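Side-chain contacts in aldehyde dehydrogenase (Burkholderia vietnamiensis, PDB 5KF0), which probably oxidises aldehydes to carboxylic acids with a nicotinamide cofactor, and holds NADPH in this crystal form: residues V419-S423 with L424-Q428; D275-V278 with D279-F283; A44-D47 with A48-D52. All blocks are in the same frame, centred on the assembly; numbering follows the deposited sequence. Where two conformers were deposited one is given.

Contact 1 (V419-S423 with L424-Q428)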
loop_
_atom_site.group_PDB
_atom_site.type_symbol
_atom_site.label_atom_id
_atom_site.label_comp_id
_atom_site.label_asym_id
_atom_site.label_seq_id
_atom_site.Cartn_x
_atom_site.Cartn_y
_atom_site.Cartn_z
ATOM N N VAL A 419 20.176 6.603 -19.551
ATOM C CA VAL A 419 21.566 6.793 -19.130
ATOM C C VAL A 419 22.248 5.433 -19.094
ATOM O O VAL A 419 21.909 4.590 -18.256
ATOM C CB VAL A 419 21.700 7.468 -17.755
ATOM C CG1 VAL A 419 23.182 7.762 -17.482
ATOM C CG2 VAL A 419 20.865 8.747 -17.673
ATOM N N PHE A 420 23.224 5.230 -19.975
ATOM C CA PHE A 420 24.079 4.045 -19.922
ATOM C C PHE A 420 25.222 4.356 -18.964
ATOM O O PHE A 420 26.153 5.088 -19.305
ATOM C CB PHE A 420 24.592 3.679 -21.312
ATOM C CG PHE A 420 23.513 3.227 -22.263
ATOM C CD1 PHE A 420 23.139 1.887 -22.332
ATOM C CD2 PHE A 420 22.885 4.141 -23.102
ATOM C CE1 PHE A 420 22.150 1.460 -23.219
ATOM C CE2 PHE A 420 21.893 3.723 -23.994
ATOM C CZ PHE A 420 21.525 2.388 -24.043
ATOM N N THR A 421 25.147 3.804 -17.754
ATOM C CA THR A 421 26.157 4.008 -16.720
ATOM C C THR A 421 26.124 2.806 -15.787
ATOM O O THR A 421 25.083 2.159 -15.633
ATOM C CB THR A 421 25.917 5.301 -15.907
ATOM O OG1 THR A 421 27.016 5.516 -15.010
ATOM C CG2 THR A 421 24.614 5.213 -15.080
ATOM N N ASP A 422 27.271 2.500 -15.181
ATOM C CA ASP A 422 27.321 1.566 -14.064
ATOM C C ASP A 422 27.550 2.283 -12.741
ATOM O O ASP A 422 27.689 1.622 -11.709
ATOM C CB ASP A 422 28.408 0.504 -14.282
ATOM C CG ASP A 422 28.286 -0.681 -13.300
ATOM O OD1 ASP A 422 27.181 -1.238 -13.187
ATOM O OD2 ASP A 422 29.282 -1.033 -12.656
ATOM N N SER A 423 27.569 3.616 -12.740
ATOM C CA SER A 423 27.868 4.380 -11.531
ATOM C C SER A 423 26.593 4.627 -10.738
ATOM O O SER A 423 25.668 5.286 -11.224
ATOM C CB SER A 423 28.534 5.712 -11.885
ATOM O OG SER A 423 28.613 6.562 -10.754
ATOM N N LEU A 424 26.554 4.109 -9.508
ATOM C CA LEU A 424 25.442 4.416 -8.617
ATOM C C LEU A 424 25.293 5.917 -8.448
ATOM O O LEU A 424 24.183 6.456 -8.514
ATOM C CB LEU A 424 25.682 3.776 -7.252
ATOM C CG LEU A 424 25.286 2.337 -6.990
ATOM C CD1 LEU A 424 26.063 1.848 -5.774
ATOM C CD2 LEU A 424 23.788 2.285 -6.733
ATOM N N THR A 425 26.416 6.599 -8.207
ATOM C CA THR A 425 26.397 8.049 -8.022
ATOM C C THR A 425 25.752 8.743 -9.218
ATOM O O THR A 425 24.887 9.608 -9.059
ATOM C CB THR A 425 27.816 8.564 -7.797
ATOM O OG1 THR A 425 28.386 7.922 -6.648
ATOM C CG2 THR A 425 27.809 10.075 -7.561
ATOM N N HIS A 426 26.146 8.363 -10.431
ATOM C CA HIS A 426 25.561 9.026 -11.591
ATOM C C HIS A 426 24.104 8.634 -11.800
ATOM O O HIS A 426 23.291 9.470 -12.215
ATOM C CB HIS A 426 26.390 8.734 -12.837
ATOM C CG HIS A 426 27.654 9.531 -12.898
ATOM N ND1 HIS A 426 28.585 9.383 -13.903
ATOM C CD2 HIS A 426 28.136 10.494 -12.076
ATOM C CE1 HIS A 426 29.591 10.215 -13.694
ATOM N NE2 HIS A 426 29.346 10.899 -12.589
ATOM N N ALA A 427 23.747 7.369 -11.558
ATOM C CA ALA A 427 22.346 6.980 -11.713
ATOM C C ALA A 427 21.458 7.747 -10.741
ATOM O O ALA A 427 20.385 8.234 -11.118
ATOM C CB ALA A 427 22.188 5.468 -11.527
ATOM N N GLN A 428 21.907 7.892 -9.493
ATOM C CA GLN A 428 21.161 8.655 -8.487
ATOM C C GLN A 428 21.048 10.123 -8.878
ATOM O O GLN A 428 19.991 10.752 -8.721
ATOM C CB GLN A 428 21.862 8.559 -7.128
ATOM C CG GLN A 428 21.991 7.169 -6.537
ATOM C CD GLN A 428 23.151 7.064 -5.551
ATOM O OE1 GLN A 428 23.997 7.961 -5.455
ATOM N NE2 GLN A 428 23.192 5.967 -4.815
#

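Contact 2 (D275-V278 with D279-F283)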
loop_
_atom_site.group_PDB
_atom_site.type_symbol
_atom_site.label_atom_id
_atom_site.label_comp_id
_atom_site.label_asym_id
_atom_site.label_seq_id
_atom_site.Cartn_x
_atom_site.Cartn_y
_atom_site.Cartn_z
ATOM N N ASP A 275 29.244 -2.172 -27.994
ATOM C CA ASP A 275 28.414 -2.809 -29.017
ATOM C C ASP A 275 26.968 -2.931 -28.549
ATOM O O ASP A 275 26.035 -2.724 -29.333
ATOM C CB ASP A 275 28.970 -4.183 -29.397
ATOM C CG ASP A 275 30.233 -4.091 -30.242
ATOM O OD1 ASP A 275 30.467 -3.040 -30.873
ATOM O OD2 ASP A 275 30.994 -5.078 -30.276
ATOM N N TYR A 276 26.763 -3.257 -27.268
ATOM C CA TYR A 276 25.412 -3.290 -26.719
ATOM C C TYR A 276 24.780 -1.905 -26.765
ATOM O O TYR A 276 23.629 -1.744 -27.189
ATOM C CB TYR A 276 25.431 -3.805 -25.273
ATOM C CG TYR A 276 24.166 -3.458 -24.508
ATOM C CD1 TYR A 276 24.159 -2.449 -23.548
ATOM C CD2 TYR A 276 22.973 -4.132 -24.763
ATOM C CE1 TYR A 276 22.982 -2.118 -22.866
ATOM C CE2 TYR A 276 21.806 -3.821 -24.084
ATOM C CZ TYR A 276 21.820 -2.810 -23.136
ATOM O OH TYR A 276 20.653 -2.495 -22.482
ATOM N N VAL A 277 25.530 -0.894 -26.325
ATOM C CA VAL A 277 25.021 0.477 -26.306
ATOM C C VAL A 277 24.618 0.913 -27.709
ATOM O O VAL A 277 23.515 1.424 -27.933
ATOM C CB VAL A 277 26.078 1.421 -25.703
ATOM C CG1 VAL A 277 25.640 2.886 -25.838
ATOM C CG2 VAL A 277 26.323 1.044 -24.215
ATOM N N VAL A 278 25.516 0.705 -28.674
ATOM C CA VAL A 278 25.253 1.095 -30.057
ATOM C C VAL A 278 24.024 0.379 -30.600
ATOM O O VAL A 278 23.200 0.984 -31.296
ATOM C CB VAL A 278 26.506 0.834 -30.913
ATOM C CG1 VAL A 278 26.165 0.823 -32.405
ATOM C CG2 VAL A 278 27.564 1.884 -30.598
ATOM N N ASP A 279 23.860 -0.909 -30.273
ATOM C CA ASP A 279 22.683 -1.636 -30.743
ATOM C C ASP A 279 21.400 -1.026 -30.187
ATOM O O ASP A 279 20.417 -0.859 -30.919
ATOM C CB ASP A 279 22.791 -3.114 -30.371
ATOM C CG ASP A 279 21.650 -3.938 -30.940
ATOM O OD1 ASP A 279 21.585 -4.093 -32.177
ATOM O OD2 ASP A 279 20.820 -4.427 -30.150
ATOM N N ARG A 280 21.404 -0.643 -28.904
ATOM C CA ARG A 280 20.199 -0.072 -28.306
ATOM C C ARG A 280 19.953 1.356 -28.789
ATOM O O ARG A 280 18.798 1.767 -28.955
ATOM C CB ARG A 280 20.299 -0.123 -26.779
ATOM C CG ARG A 280 20.380 -1.558 -26.225
ATOM C CD ARG A 280 19.202 -2.367 -26.731
ATOM N NE ARG A 280 17.963 -1.962 -26.072
ATOM C CZ ARG A 280 16.743 -2.288 -26.485
ATOM N NH1 ARG A 280 16.581 -3.012 -27.592
ATOM N NH2 ARG A 280 15.684 -1.882 -25.790
ATOM N N LEU A 281 21.023 2.127 -29.022
ATOM C CA LEU A 281 20.853 3.462 -29.600
ATOM C C LEU A 281 20.221 3.383 -30.985
ATOM O O LEU A 281 19.301 4.146 -31.305
ATOM C CB LEU A 281 22.200 4.186 -29.675
ATOM C CG LEU A 281 22.849 4.587 -28.348
ATOM C CD1 LEU A 281 24.292 5.033 -28.574
ATOM C CD2 LEU A 281 22.033 5.713 -27.693
ATOM N N ALA A 282 20.697 2.459 -31.819
ATOM C CA ALA A 282 20.131 2.302 -33.154
ATOM C C ALA A 282 18.680 1.845 -33.081
ATOM O O ALA A 282 17.826 2.347 -33.822
ATOM C CB ALA A 282 20.979 1.317 -33.964
ATOM N N PHE A 283 18.375 0.909 -32.180
ATOM C CA PHE A 283 16.990 0.515 -31.974
ATOM C C PHE A 283 16.137 1.715 -31.578
ATOM O O PHE A 283 15.092 1.977 -32.180
ATOM C CB PHE A 283 16.896 -0.567 -30.897
ATOM C CG PHE A 283 15.491 -0.862 -30.480
ATOM C CD1 PHE A 283 14.977 -0.349 -29.299
ATOM C CD2 PHE A 283 14.672 -1.631 -31.288
ATOM C CE1 PHE A 283 13.672 -0.605 -28.930
ATOM C CE2 PHE A 283 13.369 -1.894 -30.917
ATOM C CZ PHE A 283 12.872 -1.375 -29.739
#

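Contact 3 (A44-D47 with A48-D52)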
loop_
_atom_site.group_PDB
_atom_site.type_symbol
_atom_site.label_atom_id
_atom_site.label_comp_id
_atom_site.label_asym_id
_atom_site.label_seq_id
_atom_site.Cartn_x
_atom_site.Cartn_y
_atom_site.Cartn_z
ATOM N N ALA A 44 -16.371 3.147 -42.112
ATOM C CA ALA A 44 -17.451 4.087 -41.850
ATOM C C ALA A 44 -16.948 5.275 -41.033
ATOM O O ALA A 44 -16.289 5.106 -40.001
ATOM C CB ALA A 44 -18.599 3.380 -41.122
ATOM N N LEU A 45 -17.277 6.480 -41.494
ATOM C CA LEU A 45 -16.893 7.724 -40.839
ATOM C C LEU A 45 -18.068 8.223 -40.006
ATOM O O LEU A 45 -19.167 8.413 -40.537
ATOM C CB LEU A 45 -16.500 8.762 -41.889
ATOM C CG LEU A 45 -15.966 10.094 -41.378
ATOM C CD1 LEU A 45 -14.585 9.901 -40.723
ATOM C CD2 LEU A 45 -15.920 11.102 -42.517
ATOM N N ALA A 46 -17.842 8.430 -38.711
ATOM C CA ALA A 46 -18.906 8.892 -37.825
ATOM C C ALA A 46 -19.071 10.405 -37.920
ATOM O O ALA A 46 -18.090 11.146 -37.813
ATOM C CB ALA A 46 -18.595 8.493 -36.383
ATOM N N ASP A 47 -20.311 10.872 -38.107
ATOM C CA ASP A 47 -20.553 12.309 -38.069
ATOM C C ASP A 47 -20.944 12.731 -36.650
ATOM O O ASP A 47 -20.979 11.919 -35.721
ATOM C CB ASP A 47 -21.596 12.733 -39.107
ATOM C CG ASP A 47 -22.971 12.106 -38.894
ATOM O OD1 ASP A 47 -23.258 11.537 -37.823
ATOM O OD2 ASP A 47 -23.792 12.199 -39.832
ATOM N N ALA A 48 -21.210 14.028 -36.475
ATOM C CA ALA A 48 -21.477 14.534 -35.132
ATOM C C ALA A 48 -22.715 13.894 -34.521
ATOM O O ALA A 48 -22.787 13.740 -33.296
ATOM C CB ALA A 48 -21.623 16.057 -35.159
ATOM N N GLN A 49 -23.708 13.536 -35.345
ATOM C CA GLN A 49 -24.911 12.896 -34.814
ATOM C C GLN A 49 -24.601 11.518 -34.259
ATOM O O GLN A 49 -25.176 11.105 -33.244
ATOM C CB GLN A 49 -25.987 12.788 -35.893
ATOM C CG GLN A 49 -26.704 14.082 -36.169
ATOM C CD GLN A 49 -25.760 15.162 -36.644
ATOM O OE1 GLN A 49 -25.133 15.036 -37.696
ATOM N NE2 GLN A 49 -25.621 16.215 -35.846
ATOM N N ALA A 50 -23.720 10.778 -34.929
ATOM C CA ALA A 50 -23.318 9.475 -34.410
ATOM C C ALA A 50 -22.521 9.626 -33.123
ATOM O O ALA A 50 -22.678 8.825 -32.191
ATOM C CB ALA A 50 -22.511 8.709 -35.461
ATOM N N ILE A 51 -21.659 10.648 -33.051
ATOM C CA ILE A 51 -20.886 10.884 -31.832
ATOM C C ILE A 51 -21.821 11.237 -30.683
ATOM O O ILE A 51 -21.709 10.696 -29.576
ATOM C CB ILE A 51 -19.838 11.989 -32.062
ATOM C CG1 ILE A 51 -18.818 11.547 -33.112
ATOM C CG2 ILE A 51 -19.111 12.327 -30.748
ATOM C CD1 ILE A 51 -17.972 12.704 -33.664
ATOM N N ASP A 52 -22.775 12.133 -30.942
ATOM C CA ASP A 52 -23.745 12.495 -29.914
ATOM C C ASP A 52 -24.543 11.282 -29.442
ATOM O O ASP A 52 -24.770 11.115 -28.237
ATOM C CB ASP A 52 -24.688 13.576 -30.432
ATOM C CG ASP A 52 -25.798 13.864 -29.456
ATOM O OD1 ASP A 52 -25.509 14.477 -28.415
ATOM O OD2 ASP A 52 -26.951 13.454 -29.711
HETATM O O HOH W 1 -26.392 13.064 -39.664
#

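Contact 1 (V419-S423 with L424-Q428)
Thr421 OG1 lies off the edge of the His426 imidazole, near the ring plane, and touches the side chain at His426 CB, 3.9 Å away. The two side chains cross at about a right angle. Ser423 OG lies oblique to the ring, 3.8 Å from His426 CG. Asp267 OD1 is hydrogen-bonded to both Thr421 OG1 and His426 ND1, which helps to fix the rotation of the ring. Phe401 stacks on the same ring. Ser423 has its OG anti to the backbone N (chi1 170°), which sets the hydroxyl beside the carbonyl carbon, facing the N-H of His426. Ser423 OG accepts from His426 N at 3.1 Å, in a nearly straight bond of 164°. Ser423 O then accepts from Ala427 N at 2.9 Å. One residue thus receives two N-H groups of the first turn. The same OG is hydrogen-bonded to Asp422 of the second subunit, so the cap is part of the subunit interface. Before the cap, Thr421 OG1 accepts from Ser423 N at 3.0 Å, closing an ST turn. An ST turn thus leads into a serine N-cap, at the strand-to-helix corner of the beta-alpha-beta unit of strand 416-420, helix 424-433 and strand 438-441.

Contact 2 (D275-V278 with D279-F283)
Arg280 sets its CG over one face of the Tyr276 ring, one helical turn back, and crosses it at a slant. Arg280 CG is 3.4 Å from Tyr276 CE2 and 3.6 Å from Tyr276 CZ. Arg280 CD is 4.0 Å from Tyr276 CE2. The chain bends at chi2 and chi3. The guanidinium plane is 17° from the ring plane, but the group lies beyond the ring and does not stack on it. Arg280 NE makes a salt bridge with Asp443, and Tyr276 OH is hydrogen-bonded to Asn442 O, so both polar ends are held by the same loop. Arg485 of the fourth subunit adds a cation-pi contact to the tyrosine. Val277 and Leu281 run alongside each other in the same direction, with Val277 CG1 3.7 Å from Leu281 CD1. CG of Leu281 stands beside its backbone N (chi1 -68°), which brings it to 3.3 Å from Val277 O. That carbonyl also accepts from Leu281 N at 2.8 Å, an ordinary helical bond. Helix 274-286 links strands 263-266 and 298-302 in a beta-alpha-beta unit. Val277 and Leu281 pack on strand 263-266, Val277 and Arg280 touch Phe420 of strand 416-420, and Val278 and Ala282 rest against helix 306-319.

Contact 3 (A44-D47 with A48-D52)
Ala46 and Ala50 bring their methyl groups together on the buried side of this helix start, with Ala46 CB 4.0 Å from Ala50 CB. Ile51 CG1 comes only loosely near Ala46 CB, at 4.5 Å. With Ile51 CG1 anti to the carbonyl carbon (chi1 -64°), the branch passes 3.4 Å from Asp47 O. Tyr16 of strand 13-18 packs on both alanines. Leu214, Leu223 and Phe224 touch the isoleucine, so this side is largely apolar. Asp47 lies on the other, exposed side. Its CG sits between the backbone N and the carbonyl carbon (chi1 62°), which turns the carboxylate toward the open N-H groups of the first turn. OD1 of Asp47 accepts from Ala50 N at 3.0 Å, met nearly along its C-O axis. Asp47 O accepts from Ile51 N, also at 3.0 Å. The negative carboxylate at the helix start probably interacts well with the helix dipole. The second oxygen, OD2, turns to a water on the exposed side. This water donates both to Asp47 OD2, at 2.7 Å, and to Gln49 OE1, at 3.1 Å. It bridges carboxylate and amide planes that stand 63° apart. The Asp47 OD1 bond is an aspartate N-cap, where the loop after strand 39-43 enters helix 48-60. Ala46 and Ile51, at the N' and N4 positions, are placed as in a hydrophobic staple, though the touch is loose.

How the contacts relate
Along the chain contact 3 comes first, then contact 2, then contact 1. Contacts 1 and 2 are neighbours, with centres about 18 Å apart. Strand 416-420 of contact 1 and strand 263-266, which precedes the helix of contact 2, are parallel neighbours in one mixed sheet. Phe420 joins the contacts directly: its CE1 lies 3.7 Å from Tyr276 CE1. Both reach other subunits, so this region takes part in holding the tetramer together. Contact 3 lies on the opposite side of the chain's centre, about 45 Å from contact 2 and about 51 Å from contact 1, centre to centre. The side chain of Ile51 is about 9 Å from the bound NADPH, near the cofactor-binding part of the fold.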